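Local coordinates for protein Pre-mRNA splicing factor PRP8 (Cyanidioschyzon merolae, PDB 6NQI) that probably binds spliceosomal small nuclear RNAs and intronic pre-mRNA during splicing, this chain being its RNase H-like domain, at residues Gln9-Asp15 / Ile28-Ser34; Lys41-Arg45 / Arg128-Arg133; Lys59-Glu64 / Pro92-Leu96; Ala113-Leu119 / Leu163-Asp167; Gly142-Trp146 / Ala155-Phe159. One frame throughout, in Å; residues are numbered along the deposited sequence.

Contact 1 (Gln9-Asp15 / Ile28-Ser34); sequences QRLWIVD and IWIWETS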
# COMPACT_ATOMS: atom_id res chain seq x y z
N GLN A 9 -10.98 -10.64 6.29
CA GLN A 9 -10.39 -10.20 7.54
C GLN A 9 -9.59 -8.92 7.34
O GLN A 9 -9.45 -8.40 6.23
CB GLN A 9 -9.51 -11.30 8.11
CG GLN A 9 -8.61 -11.92 7.07
CD GLN A 9 -8.39 -13.40 7.32
OE1 GLN A 9 -8.82 -13.93 8.34
NE2 GLN A 9 -7.73 -14.07 6.38
N ARG A 10 -9.05 -8.41 8.44
CA ARG A 10 -8.14 -7.27 8.44
C ARG A 10 -6.75 -7.80 8.09
O ARG A 10 -6.07 -8.37 8.94
CB ARG A 10 -8.16 -6.56 9.79
CG ARG A 10 -7.44 -5.17 9.85
CD ARG A 10 -7.38 -4.57 11.27
NE ARG A 10 -8.63 -3.95 11.69
CZ ARG A 10 -8.91 -2.64 11.63
NH1 ARG A 10 -8.00 -1.78 11.18
NH2 ARG A 10 -10.12 -2.19 12.02
N LEU A 11 -6.36 -7.69 6.81
CA LEU A 11 -5.04 -8.03 6.28
C LEU A 11 -4.21 -6.77 5.99
O LEU A 11 -4.74 -5.67 5.79
CB LEU A 11 -5.16 -8.85 4.99
CG LEU A 11 -5.65 -10.29 4.97
CD1 LEU A 11 -5.52 -10.93 3.57
CD2 LEU A 11 -4.78 -11.04 5.96
N TRP A 12 -2.88 -6.92 5.97
CA TRP A 12 -1.96 -5.85 5.55
C TRP A 12 -1.18 -6.32 4.33
O TRP A 12 -0.36 -7.23 4.44
CB TRP A 12 -0.99 -5.45 6.67
CG TRP A 12 -1.58 -4.51 7.68
CD1 TRP A 12 -2.86 -4.10 7.73
CD2 TRP A 12 -0.90 -3.88 8.78
NE1 TRP A 12 -3.04 -3.24 8.78
CE2 TRP A 12 -1.86 -3.10 9.45
CE3 TRP A 12 0.42 -3.89 9.24
CZ2 TRP A 12 -1.55 -2.33 10.57
CZ3 TRP A 12 0.74 -3.12 10.37
CH2 TRP A 12 -0.25 -2.36 11.02
N ILE A 13 -1.43 -5.69 3.19
CA ILE A 13 -0.65 -5.94 1.98
C ILE A 13 0.52 -4.95 1.96
O ILE A 13 0.32 -3.72 1.93
CB ILE A 13 -1.52 -5.80 0.72
CG1 ILE A 13 -2.91 -6.45 0.87
CG2 ILE A 13 -0.81 -6.48 -0.43
CD1 ILE A 13 -2.95 -7.98 0.95
N VAL A 14 1.75 -5.46 2.01
CA VAL A 14 2.93 -4.62 2.07
C VAL A 14 3.70 -4.74 0.77
O VAL A 14 4.02 -5.86 0.33
CB VAL A 14 3.80 -4.97 3.27
CG1 VAL A 14 4.84 -3.82 3.50
CG2 VAL A 14 2.92 -5.29 4.50
N ASP A 15 3.96 -3.60 0.13
CA ASP A 15 4.64 -3.53 -1.17
C ASP A 15 5.75 -2.50 -1.05
O ASP A 15 5.48 -1.31 -0.87
CB ASP A 15 3.64 -3.18 -2.28
CG ASP A 15 4.20 -3.39 -3.68
OD1 ASP A 15 5.43 -3.45 -3.86
OD2 ASP A 15 3.39 -3.51 -4.64
N ILE A 28 7.06 3.04 0.43
CA ILE A 28 6.59 1.73 0.84
C ILE A 28 5.09 1.83 1.14
O ILE A 28 4.65 2.71 1.89
CB ILE A 28 7.35 1.20 2.08
CG1 ILE A 28 8.82 0.99 1.73
CG2 ILE A 28 6.65 -0.11 2.63
CD1 ILE A 28 9.65 0.55 2.90
N TRP A 29 4.30 0.95 0.52
CA TRP A 29 2.85 0.96 0.68
C TRP A 29 2.36 -0.14 1.61
O TRP A 29 2.83 -1.27 1.53
CB TRP A 29 2.16 0.77 -0.67
CG TRP A 29 2.79 1.51 -1.77
CD1 TRP A 29 3.82 1.09 -2.56
CD2 TRP A 29 2.39 2.78 -2.27
NE1 TRP A 29 4.11 2.05 -3.50
CE2 TRP A 29 3.24 3.09 -3.34
CE3 TRP A 29 1.40 3.69 -1.90
CZ2 TRP A 29 3.13 4.28 -4.05
CZ3 TRP A 29 1.29 4.87 -2.60
CH2 TRP A 29 2.15 5.15 -3.67
N ILE A 30 1.37 0.19 2.44
CA ILE A 30 0.62 -0.82 3.21
C ILE A 30 -0.87 -0.59 3.01
O ILE A 30 -1.42 0.40 3.51
CB ILE A 30 0.95 -0.80 4.71
CG1 ILE A 30 2.44 -1.08 4.94
CG2 ILE A 30 0.03 -1.80 5.47
CD1 ILE A 30 2.79 -1.03 6.38
N TRP A 31 -1.54 -1.53 2.34
CA TRP A 31 -2.99 -1.50 2.12
C TRP A 31 -3.65 -2.37 3.18
O TRP A 31 -3.31 -3.55 3.32
CB TRP A 31 -3.33 -1.98 0.71
CG TRP A 31 -4.79 -2.23 0.44
CD1 TRP A 31 -5.86 -1.58 0.99
CD2 TRP A 31 -5.35 -3.22 -0.45
NE1 TRP A 31 -7.04 -2.11 0.51
CE2 TRP A 31 -6.75 -3.11 -0.38
CE3 TRP A 31 -4.79 -4.17 -1.31
CZ2 TRP A 31 -7.60 -3.92 -1.13
CZ3 TRP A 31 -5.64 -4.98 -2.05
CH2 TRP A 31 -7.03 -4.84 -1.96
N GLU A 32 -4.54 -1.78 3.96
CA GLU A 32 -5.35 -2.51 4.92
C GLU A 32 -6.66 -2.91 4.24
O GLU A 32 -7.55 -2.07 4.06
CB GLU A 32 -5.60 -1.64 6.14
CG GLU A 32 -6.27 -2.37 7.25
CD GLU A 32 -6.20 -1.62 8.55
OE1 GLU A 32 -7.01 -0.69 8.76
OE2 GLU A 32 -5.29 -1.94 9.35
N THR A 33 -6.79 -4.20 3.92
CA THR A 33 -7.86 -4.66 3.01
C THR A 33 -9.25 -4.43 3.59
O THR A 33 -10.15 -3.99 2.87
CB THR A 33 -7.68 -6.14 2.67
OG1 THR A 33 -7.71 -6.92 3.87
CG2 THR A 33 -6.37 -6.38 1.91
N SER A 34 -9.46 -4.78 4.86
CA SER A 34 -10.81 -4.73 5.42
C SER A 34 -11.36 -3.31 5.45
O SER A 34 -12.58 -3.10 5.28
CB SER A 34 -10.83 -5.31 6.83
OG SER A 34 -10.18 -4.45 7.74
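Two antiparallel strands, 11-15 and 28-32, run 4.6 Å apart as part of the first hairpin of the RNase H-like sheet, with a different relief on each face. On one face the Trp12 indole leans diagonally across the strand pair onto Ile30, the partner of Val14: CG2 of Ile30 sits over the five-membered ring, 4.2 Å from its centroid, in a CH-pi contact. Beside it CG1 of Ile30 meets CG1 of Val14 at 3.9 Å, and this low apolar ridge fits under helix 54-71, whose His65 and Met69 touch Ile30 and Trp12. On the other face Ile13 is the bump that fills the hollow between Trp31 and Thr33, its CG1 lying 3.7 Å from Trp31 CE3 and 3.6 Å from Thr33 CG2. Asp15 and Trp29 carry this face onward towards Leu116 and Leu119. Backbone hydrogen bonds pin the register in the pairs Ile13/Trp31 and Asp15/Trp29, all four at 2.9 Å between N and O. At the end of strand 28-32, Glu32 gathers polar groups: OE2 accepts from Trp12 NE1 at 2.7 Å, and OE1 forms a salt bridge with Arg10 NH1 at 2.8 Å while also reaching Arg37 and Thr35. A buried carboxylate with this many donors is well compensated, so its charge can be buried at the edge of the apolar layer formed by Trp12, Val14 and Ile30.

Contact 2 (Lys41-Arg45 / Arg128-Arg133); sequences KIVHR and RTQTAR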
# COMPACT_ATOMS: atom_id res chain seq x y z
N LYS A 41 4.56 5.33 3.23
CA LYS A 41 5.79 5.67 3.91
C LYS A 41 6.79 6.14 2.86
O LYS A 41 7.31 5.33 2.08
CB LYS A 41 6.31 4.46 4.70
CG LYS A 41 7.69 4.66 5.26
CD LYS A 41 7.71 5.63 6.45
CE LYS A 41 9.08 5.61 7.14
NZ LYS A 41 9.15 6.56 8.29
N ILE A 42 7.05 7.44 2.81
CA ILE A 42 8.00 7.99 1.85
C ILE A 42 9.42 7.69 2.33
O ILE A 42 9.77 8.03 3.46
CB ILE A 42 7.78 9.50 1.65
CG1 ILE A 42 6.30 9.77 1.31
CG2 ILE A 42 8.68 10.01 0.56
CD1 ILE A 42 5.91 11.23 1.28
N VAL A 43 10.20 6.99 1.50
CA VAL A 43 11.60 6.65 1.78
C VAL A 43 12.50 7.71 1.14
O VAL A 43 12.61 7.78 -0.09
CB VAL A 43 11.95 5.24 1.27
CG1 VAL A 43 13.43 4.94 1.47
CG2 VAL A 43 11.08 4.20 1.96
N HIS A 44 13.15 8.53 1.96
CA HIS A 44 13.93 9.63 1.41
C HIS A 44 15.19 9.15 0.70
O HIS A 44 15.75 8.10 1.02
CB HIS A 44 14.31 10.61 2.51
CG HIS A 44 14.50 12.00 2.02
ND1 HIS A 44 15.73 12.49 1.64
CD2 HIS A 44 13.60 12.99 1.80
CE1 HIS A 44 15.58 13.74 1.23
NE2 HIS A 44 14.30 14.06 1.32
N ARG A 45 15.66 9.96 -0.26
CA ARG A 45 16.84 9.58 -1.02
C ARG A 45 18.08 9.44 -0.16
O ARG A 45 18.96 8.66 -0.52
CB ARG A 45 17.17 10.63 -2.08
CG ARG A 45 16.38 10.62 -3.34
CD ARG A 45 16.55 11.97 -3.99
NE ARG A 45 15.99 12.96 -3.07
CZ ARG A 45 15.93 14.26 -3.29
NH1 ARG A 45 16.40 14.79 -4.42
NH2 ARG A 45 15.39 15.05 -2.36
N ARG A 128 3.23 14.73 -3.26
CA ARG A 128 3.64 14.77 -1.86
C ARG A 128 4.95 14.03 -1.66
O ARG A 128 5.74 14.40 -0.78
CB ARG A 128 2.55 14.18 -0.96
CG ARG A 128 2.85 14.28 0.52
CD ARG A 128 1.76 13.57 1.30
NE ARG A 128 1.77 13.81 2.75
CZ ARG A 128 0.77 14.35 3.43
NH1 ARG A 128 -0.35 14.72 2.80
NH2 ARG A 128 0.87 14.52 4.75
N THR A 129 5.24 13.05 -2.52
CA THR A 129 6.43 12.22 -2.34
C THR A 129 7.70 12.95 -2.72
O THR A 129 8.65 12.99 -1.94
CB THR A 129 6.31 10.95 -3.16
OG1 THR A 129 5.24 10.14 -2.68
CG2 THR A 129 7.63 10.17 -3.13
N GLN A 130 7.75 13.53 -3.92
CA GLN A 130 9.00 14.16 -4.35
C GLN A 130 9.38 15.35 -3.49
O GLN A 130 10.56 15.55 -3.17
CB GLN A 130 8.93 14.56 -5.81
CG GLN A 130 9.02 13.35 -6.71
CD GLN A 130 8.99 13.72 -8.16
OE1 GLN A 130 9.70 14.64 -8.60
NE2 GLN A 130 8.16 13.02 -8.93
N THR A 131 8.40 16.14 -3.07
CA THR A 131 8.67 17.33 -2.27
C THR A 131 8.97 17.02 -0.81
O THR A 131 9.24 17.95 -0.04
CB THR A 131 7.46 18.28 -2.35
OG1 THR A 131 6.25 17.52 -2.14
CG2 THR A 131 7.41 19.02 -3.70
N ALA A 132 8.93 15.76 -0.40
CA ALA A 132 9.19 15.40 0.99
C ALA A 132 10.64 15.71 1.38
O ALA A 132 11.57 15.54 0.58
CB ALA A 132 8.87 13.93 1.23
N ARG A 133 10.83 16.11 2.63
CA ARG A 133 12.15 16.40 3.16
C ARG A 133 12.61 15.40 4.21
O ARG A 133 13.82 15.32 4.47
CB ARG A 133 12.18 17.81 3.77
CG ARG A 133 11.81 18.91 2.77
CD ARG A 133 12.11 20.33 3.26
NE ARG A 133 11.27 20.79 4.37
CZ ARG A 133 10.12 21.45 4.22
NH1 ARG A 133 9.65 21.71 3.01
NH2 ARG A 133 9.45 21.84 5.30
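Ile42, His44 and Ala132 carry most of this contact between the end of strand 37-43 and the last turn of helix 123-130. Ile42, which gives up the most surface, points straight at the helix end: its CD1 lies 3.8 Å from Thr129 CA and 3.8 Å from Arg128 O, while its CG2 meets Thr129 CG2 at 3.8 Å and Ala132 CB at 4.0 Å. Ala132 is small enough to close this pocket, and its N bonds back to Thr129 O at 3.2 Å as the chain leaves the helix. His44 is directed sideways at CB, yet its ring swings in until NE2 donates a weak hydrogen bond to Ala132 O at 3.2 Å. Asn25 of the neighbouring strand bonds to Thr129 O and, weakly, to Ala132 O, so the helix end is also held to the hairpin. The chain then enters strand 137-141, which adds to the 37-43 side of the sheet, extending the 3-2-1-4-5 strand order characteristic of the RNase H fold.

Contact 3 (Lys59-Glu64 / Pro92-Leu96); sequences KWKCAE and PLKTL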
# COMPACT_ATOMS: atom_id res chain seq x y z
N LYS A 59 15.04 -4.61 2.16
CA LYS A 59 14.31 -5.65 2.87
C LYS A 59 14.25 -5.37 4.36
O LYS A 59 13.19 -5.51 5.00
CB LYS A 59 14.93 -7.02 2.58
CG LYS A 59 16.20 -7.37 3.33
CD LYS A 59 16.80 -8.62 2.72
CE LYS A 59 17.79 -9.27 3.65
NZ LYS A 59 18.35 -10.51 3.03
N TRP A 60 15.37 -4.89 4.94
CA TRP A 60 15.40 -4.66 6.37
C TRP A 60 14.64 -3.40 6.76
O TRP A 60 13.96 -3.38 7.79
CB TRP A 60 16.84 -4.63 6.87
CG TRP A 60 17.39 -6.00 7.03
CD1 TRP A 60 18.32 -6.62 6.23
CD2 TRP A 60 17.01 -6.96 8.00
NE1 TRP A 60 18.56 -7.89 6.68
CE2 TRP A 60 17.76 -8.13 7.76
CE3 TRP A 60 16.10 -6.94 9.07
CZ2 TRP A 60 17.64 -9.27 8.56
CZ3 TRP A 60 15.99 -8.06 9.85
CH2 TRP A 60 16.75 -9.22 9.59
N LYS A 61 14.75 -2.33 5.96
CA LYS A 61 13.94 -1.14 6.24
C LYS A 61 12.44 -1.44 6.12
O LYS A 61 11.64 -0.94 6.91
CB LYS A 61 14.31 0.04 5.34
CG LYS A 61 15.57 0.80 5.79
CD LYS A 61 15.45 2.31 5.53
CE LYS A 61 14.93 3.10 6.74
NZ LYS A 61 15.88 3.01 7.89
N CYS A 62 12.05 -2.28 5.16
CA CYS A 62 10.64 -2.63 5.08
C CYS A 62 10.20 -3.43 6.31
O CYS A 62 9.12 -3.17 6.88
CB CYS A 62 10.36 -3.42 3.81
SG CYS A 62 8.59 -3.79 3.68
N ALA A 63 11.00 -4.41 6.73
CA ALA A 63 10.68 -5.19 7.93
C ALA A 63 10.56 -4.28 9.15
O ALA A 63 9.63 -4.42 9.96
CB ALA A 63 11.75 -6.25 8.15
N GLU A 64 11.52 -3.36 9.32
CA GLU A 64 11.47 -2.46 10.46
C GLU A 64 10.26 -1.53 10.39
O GLU A 64 9.63 -1.24 11.42
CB GLU A 64 12.79 -1.68 10.53
CG GLU A 64 13.06 -1.06 11.87
CD GLU A 64 12.35 0.27 12.08
OE1 GLU A 64 11.93 0.91 11.07
OE2 GLU A 64 12.25 0.69 13.27
N PRO A 92 13.53 -11.37 7.09
CA PRO A 92 13.81 -10.23 7.99
C PRO A 92 12.65 -9.84 8.88
O PRO A 92 12.83 -9.65 10.09
CB PRO A 92 14.19 -9.11 7.00
CG PRO A 92 14.80 -9.83 5.84
CD PRO A 92 13.97 -11.09 5.71
N LEU A 93 11.45 -9.73 8.30
CA LEU A 93 10.27 -9.43 9.11
C LEU A 93 10.11 -10.42 10.26
O LEU A 93 10.00 -10.03 11.43
CB LEU A 93 9.03 -9.44 8.23
CG LEU A 93 7.77 -9.05 8.98
CD1 LEU A 93 7.97 -7.72 9.68
CD2 LEU A 93 6.63 -8.98 8.00
N LYS A 94 10.08 -11.72 9.95
CA LYS A 94 9.99 -12.70 11.03
C LYS A 94 11.05 -12.44 12.10
O LYS A 94 10.74 -12.43 13.30
CB LYS A 94 10.06 -14.11 10.46
CG LYS A 94 8.79 -14.47 9.70
CD LYS A 94 8.96 -15.74 8.88
CE LYS A 94 7.66 -16.16 8.23
NZ LYS A 94 6.79 -16.98 9.15
N THR A 95 12.30 -12.14 11.69
CA THR A 95 13.36 -11.92 12.69
C THR A 95 13.03 -10.75 13.59
O THR A 95 13.22 -10.82 14.81
CB THR A 95 14.71 -11.65 12.03
OG1 THR A 95 15.07 -12.75 11.19
CG2 THR A 95 15.78 -11.50 13.11
N LEU A 96 12.51 -9.66 13.03
CA LEU A 96 12.22 -8.50 13.87
C LEU A 96 10.97 -8.71 14.72
O LEU A 96 10.77 -7.94 15.67
CB LEU A 96 12.06 -7.25 13.01
CG LEU A 96 13.26 -6.85 12.14
CD1 LEU A 96 13.13 -5.48 11.52
CD2 LEU A 96 14.55 -6.96 12.93
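Trp60, with chi1 near -80° (m) and chi2 near 107°, lays its six-membered ring flat against Pro92, whose CB stands 3.4 Å from the ring centroid and only 6° off the normal: a close CH-pi contact. Thr95 CB and Leu96 CD2 meet the edge of the same ring, the latter 3.6 Å from CZ3. Lys59 takes the p chi1 well, uncommon in a helix, and then extends through trans torsions, so that its CE passes 3.7 Å from Pro92 CG. These helices, 54-71 and 90-97, are the pair that precede and follow strand 81-84 in the RNase H-like fold, and segments 59-64 and 92-96 cross at -44°, their axes 8.6 Å apart at the closest. Such an approach depends on Ala63, whose CB touches Leu93 N at 3.5 Å. Leu96, in the mt rotamer, drops CD1 against Ala63 CB and Glu64 N, at 3.7 and 3.5 Å. Leu93 adopts tp instead, and its side chain turns down to Ile82 and Leu84 of the sheet.

Contact 4 (Ala113-Leu119 / Leu163-Asp167); sequences AMPLQAL and LHALD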
# COMPACT_ATOMS: atom_id res chain seq x y z
N ALA A 113 1.37 -10.57 -7.28
CA ALA A 113 0.27 -10.52 -8.24
C ALA A 113 -0.52 -9.22 -8.16
O ALA A 113 -1.24 -8.89 -9.11
CB ALA A 113 -0.67 -11.71 -8.01
N MET A 114 -0.37 -8.46 -7.07
CA MET A 114 -1.13 -7.22 -6.90
C MET A 114 -0.25 -5.99 -7.07
O MET A 114 0.63 -5.74 -6.23
CB MET A 114 -1.85 -7.19 -5.54
CG MET A 114 -2.84 -8.36 -5.37
SD MET A 114 -3.62 -8.59 -3.75
CE MET A 114 -2.37 -9.44 -2.80
N PRO A 115 -0.43 -5.22 -8.15
CA PRO A 115 0.44 -4.05 -8.42
C PRO A 115 0.03 -2.83 -7.61
O PRO A 115 -0.43 -1.81 -8.12
CB PRO A 115 0.24 -3.84 -9.92
CG PRO A 115 -1.19 -4.22 -10.12
CD PRO A 115 -1.40 -5.43 -9.24
N LEU A 116 0.21 -2.96 -6.29
CA LEU A 116 -0.07 -1.87 -5.36
C LEU A 116 0.88 -0.70 -5.59
O LEU A 116 0.50 0.46 -5.42
CB LEU A 116 0.01 -2.41 -3.93
CG LEU A 116 -0.22 -1.46 -2.77
CD1 LEU A 116 -1.63 -0.93 -2.82
CD2 LEU A 116 0.02 -2.20 -1.48
N GLN A 117 2.13 -0.99 -5.98
CA GLN A 117 3.10 0.07 -6.24
C GLN A 117 2.62 1.01 -7.35
O GLN A 117 3.10 2.14 -7.44
CB GLN A 117 4.45 -0.51 -6.68
CG GLN A 117 4.33 -1.54 -7.77
CD GLN A 117 5.67 -2.00 -8.32
OE1 GLN A 117 6.72 -1.43 -8.01
NE2 GLN A 117 5.64 -3.03 -9.16
N ALA A 118 1.69 0.55 -8.20
CA ALA A 118 1.17 1.41 -9.26
C ALA A 118 0.52 2.68 -8.71
O ALA A 118 0.34 3.65 -9.46
CB ALA A 118 0.19 0.63 -10.14
N LEU A 119 0.22 2.72 -7.41
CA LEU A 119 -0.31 3.97 -6.86
C LEU A 119 0.68 5.13 -7.01
O LEU A 119 0.28 6.30 -6.93
CB LEU A 119 -0.67 3.79 -5.39
CG LEU A 119 -1.90 2.94 -5.22
CD1 LEU A 119 -2.22 2.74 -3.73
CD2 LEU A 119 -3.04 3.57 -6.00
N LEU A 163 -5.99 -0.60 -9.21
CA LEU A 163 -4.56 -0.88 -9.14
C LEU A 163 -4.06 -1.44 -10.47
O LEU A 163 -3.06 -0.96 -11.04
CB LEU A 163 -4.28 -1.88 -8.03
CG LEU A 163 -4.32 -1.45 -6.56
CD1 LEU A 163 -3.80 -2.57 -5.66
CD2 LEU A 163 -3.55 -0.20 -6.30
N HIS A 164 -4.79 -2.41 -11.03
CA HIS A 164 -4.33 -3.01 -12.28
C HIS A 164 -4.46 -2.06 -13.46
O HIS A 164 -3.63 -2.07 -14.38
CB HIS A 164 -5.08 -4.31 -12.55
CG HIS A 164 -4.57 -5.46 -11.75
ND1 HIS A 164 -3.63 -6.34 -12.24
CD2 HIS A 164 -4.85 -5.86 -10.49
CE1 HIS A 164 -3.36 -7.25 -11.32
NE2 HIS A 164 -4.09 -6.98 -10.25
N ALA A 165 -5.51 -1.23 -13.47
CA ALA A 165 -5.64 -0.24 -14.54
C ALA A 165 -4.51 0.78 -14.49
O ALA A 165 -3.96 1.17 -15.54
CB ALA A 165 -7.01 0.44 -14.46
N LEU A 166 -4.11 1.18 -13.28
CA LEU A 166 -3.00 2.12 -13.13
C LEU A 166 -1.69 1.48 -13.58
O LEU A 166 -0.81 2.18 -14.11
CB LEU A 166 -2.91 2.58 -11.67
CG LEU A 166 -4.00 3.57 -11.24
CD1 LEU A 166 -3.91 3.89 -9.77
CD2 LEU A 166 -3.82 4.83 -12.05
N ASP A 167 -1.56 0.17 -13.39
CA ASP A 167 -0.36 -0.55 -13.81
C ASP A 167 -0.30 -0.81 -15.31
O ASP A 167 0.80 -0.99 -15.85
CB ASP A 167 -0.23 -1.86 -13.03
CG ASP A 167 1.14 -2.50 -13.19
OD1 ASP A 167 2.12 -1.77 -13.48
OD2 ASP A 167 1.25 -3.73 -13.04
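An inverse gamma turn centred on Pro115, with a 3-10 turn after it, shapes the loop that here covers one side of helix 152-168. The proline is thrust at the helix: its CD lies over the His164 ring, 3.5 Å from the centroid, in a CH-pi contact, and its CB is 3.3 Å from Asp167 OD2. Ala113 O approaches the edge of that imidazole, 3.5 Å from CE1. Beyond the turn, Ala118 sets its CB on the helix backbone, 3.7 Å from Leu163 O and 3.7 Å from Asp167 N, a fit that needs a short side chain. Leu163, with the largest buried area here, reaches between the leucines of the loop, CD1 meeting Leu116 CD1 at 3.9 Å and CD2 meeting Leu119 CG at 3.7 Å. Leu119 CD2 also touches Leu166 CD1, 3.9 Å away. No hydrogen bond crosses between the two segments, so shape and apolar contact do the work. Leu116 and Leu119 continue inward to Trp29 and Phe159, making the loop a filler between helix and sheet. It packs within the three-layer alpha/beta/alpha sandwich of the RNase H-like type, in which helix 152-168 lies across the sheet from helices 54-71 and 90-97.

Contact 5 (Gly142-Trp146 / Ala155-Phe159); sequences GYADW and ASARF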
# COMPACT_ATOMS: atom_id res chain seq x y z
N GLY A 142 -8.17 4.50 1.30
CA GLY A 142 -8.22 3.94 -0.03
C GLY A 142 -9.59 3.54 -0.53
O GLY A 142 -9.73 3.27 -1.73
N TYR A 143 -10.61 3.52 0.33
CA TYR A 143 -11.97 3.20 -0.08
C TYR A 143 -12.87 4.43 -0.08
O TYR A 143 -14.10 4.29 -0.18
CB TYR A 143 -12.59 2.11 0.80
CG TYR A 143 -11.93 0.75 0.68
CD1 TYR A 143 -11.02 0.50 -0.34
CD2 TYR A 143 -12.22 -0.28 1.58
CE1 TYR A 143 -10.42 -0.73 -0.45
CE2 TYR A 143 -11.62 -1.54 1.46
CZ TYR A 143 -10.72 -1.74 0.45
OH TYR A 143 -10.09 -2.95 0.30
N ALA A 144 -12.29 5.63 0.07
CA ALA A 144 -13.06 6.86 -0.03
C ALA A 144 -14.27 6.77 0.88
O ALA A 144 -14.13 6.60 2.10
CB ALA A 144 -13.52 7.10 -1.48
N ASP A 145 -15.45 6.82 0.27
CA ASP A 145 -16.74 6.63 0.93
C ASP A 145 -17.49 5.46 0.33
O ASP A 145 -18.72 5.44 0.34
CB ASP A 145 -17.59 7.89 0.81
CG ASP A 145 -17.93 8.22 -0.65
OD1 ASP A 145 -19.07 8.68 -0.92
OD2 ASP A 145 -17.06 7.99 -1.52
N TRP A 146 -16.77 4.49 -0.24
CA TRP A 146 -17.46 3.39 -0.91
C TRP A 146 -18.28 2.55 0.08
O TRP A 146 -19.41 2.16 -0.21
CB TRP A 146 -16.47 2.51 -1.67
CG TRP A 146 -15.65 3.26 -2.67
CD1 TRP A 146 -15.89 4.52 -3.16
CD2 TRP A 146 -14.49 2.78 -3.35
NE1 TRP A 146 -14.92 4.86 -4.08
CE2 TRP A 146 -14.05 3.81 -4.22
CE3 TRP A 146 -13.77 1.57 -3.30
CZ2 TRP A 146 -12.93 3.67 -5.03
CZ3 TRP A 146 -12.64 1.44 -4.11
CH2 TRP A 146 -12.23 2.49 -4.96
N ALA A 155 -15.93 -2.81 -2.65
CA ALA A 155 -14.92 -1.76 -2.49
C ALA A 155 -13.52 -2.32 -2.67
O ALA A 155 -12.68 -1.72 -3.36
CB ALA A 155 -15.06 -1.12 -1.11
N SER A 156 -13.27 -3.47 -2.07
CA SER A 156 -11.98 -4.14 -2.23
C SER A 156 -11.70 -4.43 -3.70
O SER A 156 -10.62 -4.12 -4.21
CB SER A 156 -12.01 -5.45 -1.41
OG SER A 156 -10.93 -6.30 -1.71
N ALA A 157 -12.67 -5.03 -4.39
CA ALA A 157 -12.50 -5.38 -5.79
C ALA A 157 -12.30 -4.14 -6.66
O ALA A 157 -11.54 -4.17 -7.63
CB ALA A 157 -13.70 -6.20 -6.27
N ARG A 158 -13.00 -3.05 -6.32
CA ARG A 158 -12.87 -1.81 -7.08
C ARG A 158 -11.46 -1.26 -6.95
O ARG A 158 -10.83 -0.87 -7.94
CB ARG A 158 -13.87 -0.79 -6.55
CG ARG A 158 -13.94 0.45 -7.39
CD ARG A 158 -15.00 1.38 -6.84
NE ARG A 158 -16.35 0.84 -6.95
CZ ARG A 158 -17.42 1.45 -6.47
NH1 ARG A 158 -17.30 2.62 -5.86
NH2 ARG A 158 -18.62 0.90 -6.60
N PHE A 159 -10.96 -1.22 -5.72
CA PHE A 159 -9.58 -0.81 -5.47
C PHE A 159 -8.62 -1.67 -6.28
O PHE A 159 -7.70 -1.15 -6.92
CB PHE A 159 -9.32 -0.90 -3.97
CG PHE A 159 -8.00 -0.39 -3.53
CD1 PHE A 159 -7.86 0.95 -3.18
CD2 PHE A 159 -6.92 -1.23 -3.39
CE1 PHE A 159 -6.65 1.43 -2.74
CE2 PHE A 159 -5.70 -0.74 -2.95
CZ PHE A 159 -5.58 0.59 -2.63
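Ala155 places its CB over the Tyr143 ring, 4.1 Å from the centroid, and against Trp146 CE3 at 3.7 Å, thereby filling the cleft between the two aromatics; its O meets the edge of the indole, 3.2 Å from CZ3. One residue on, Ser156 CA lies 3.4 Å from Tyr143 OH, a hydroxyl that bonds to Thr33 O in the sheet. Arg158 crosses the indole face: CD sits 3.4 Å from the centroid of the six-membered ring, and CZ, 4.5 Å from that of the five-membered ring, makes a cation-pi interaction. Salt bridges to Glu201 and Glu208 hold the guanidinium in place. Phe159 offers its face to the edge of Tyr143, with centroids 5.8 Å apart and planes at 73°, while its CD1 comes within 3.3 Å of Gly142 O. Tyr143 and Trp146 are the end residues of the type II' beta turn, which lets both face one helix and is closed by Trp146 N to Tyr143 O at 2.7 Å: a tight turn in the connection from strand 137-141 to helix 152-168 of the RNase H-like fold.

How the contacts relate
Contact 1 is the core, its centre about 6 Å from that of the chain, and contacts 2 to 5 are arranged about its sheet. Contact 5 is also buried; contacts 2, 3 and 4 are only partly so. Contact 1 alone rests on paired backbone hydrogen bonds and a salt bridge across its segments, whereas contacts 3, 4 and 5 have no hydrogen bond between theirs and contact 2 a single weak one. Contacts 4 and 5 share helix 152-168, and Phe159 joins them to Trp31 of contact 1. Contact 3 lies across the sheet, its centre about 29 Å from that of contact 5, meeting contact 1 through Cys62. Contact 2 continues the sheet, with Lys41 pairing with Ile28.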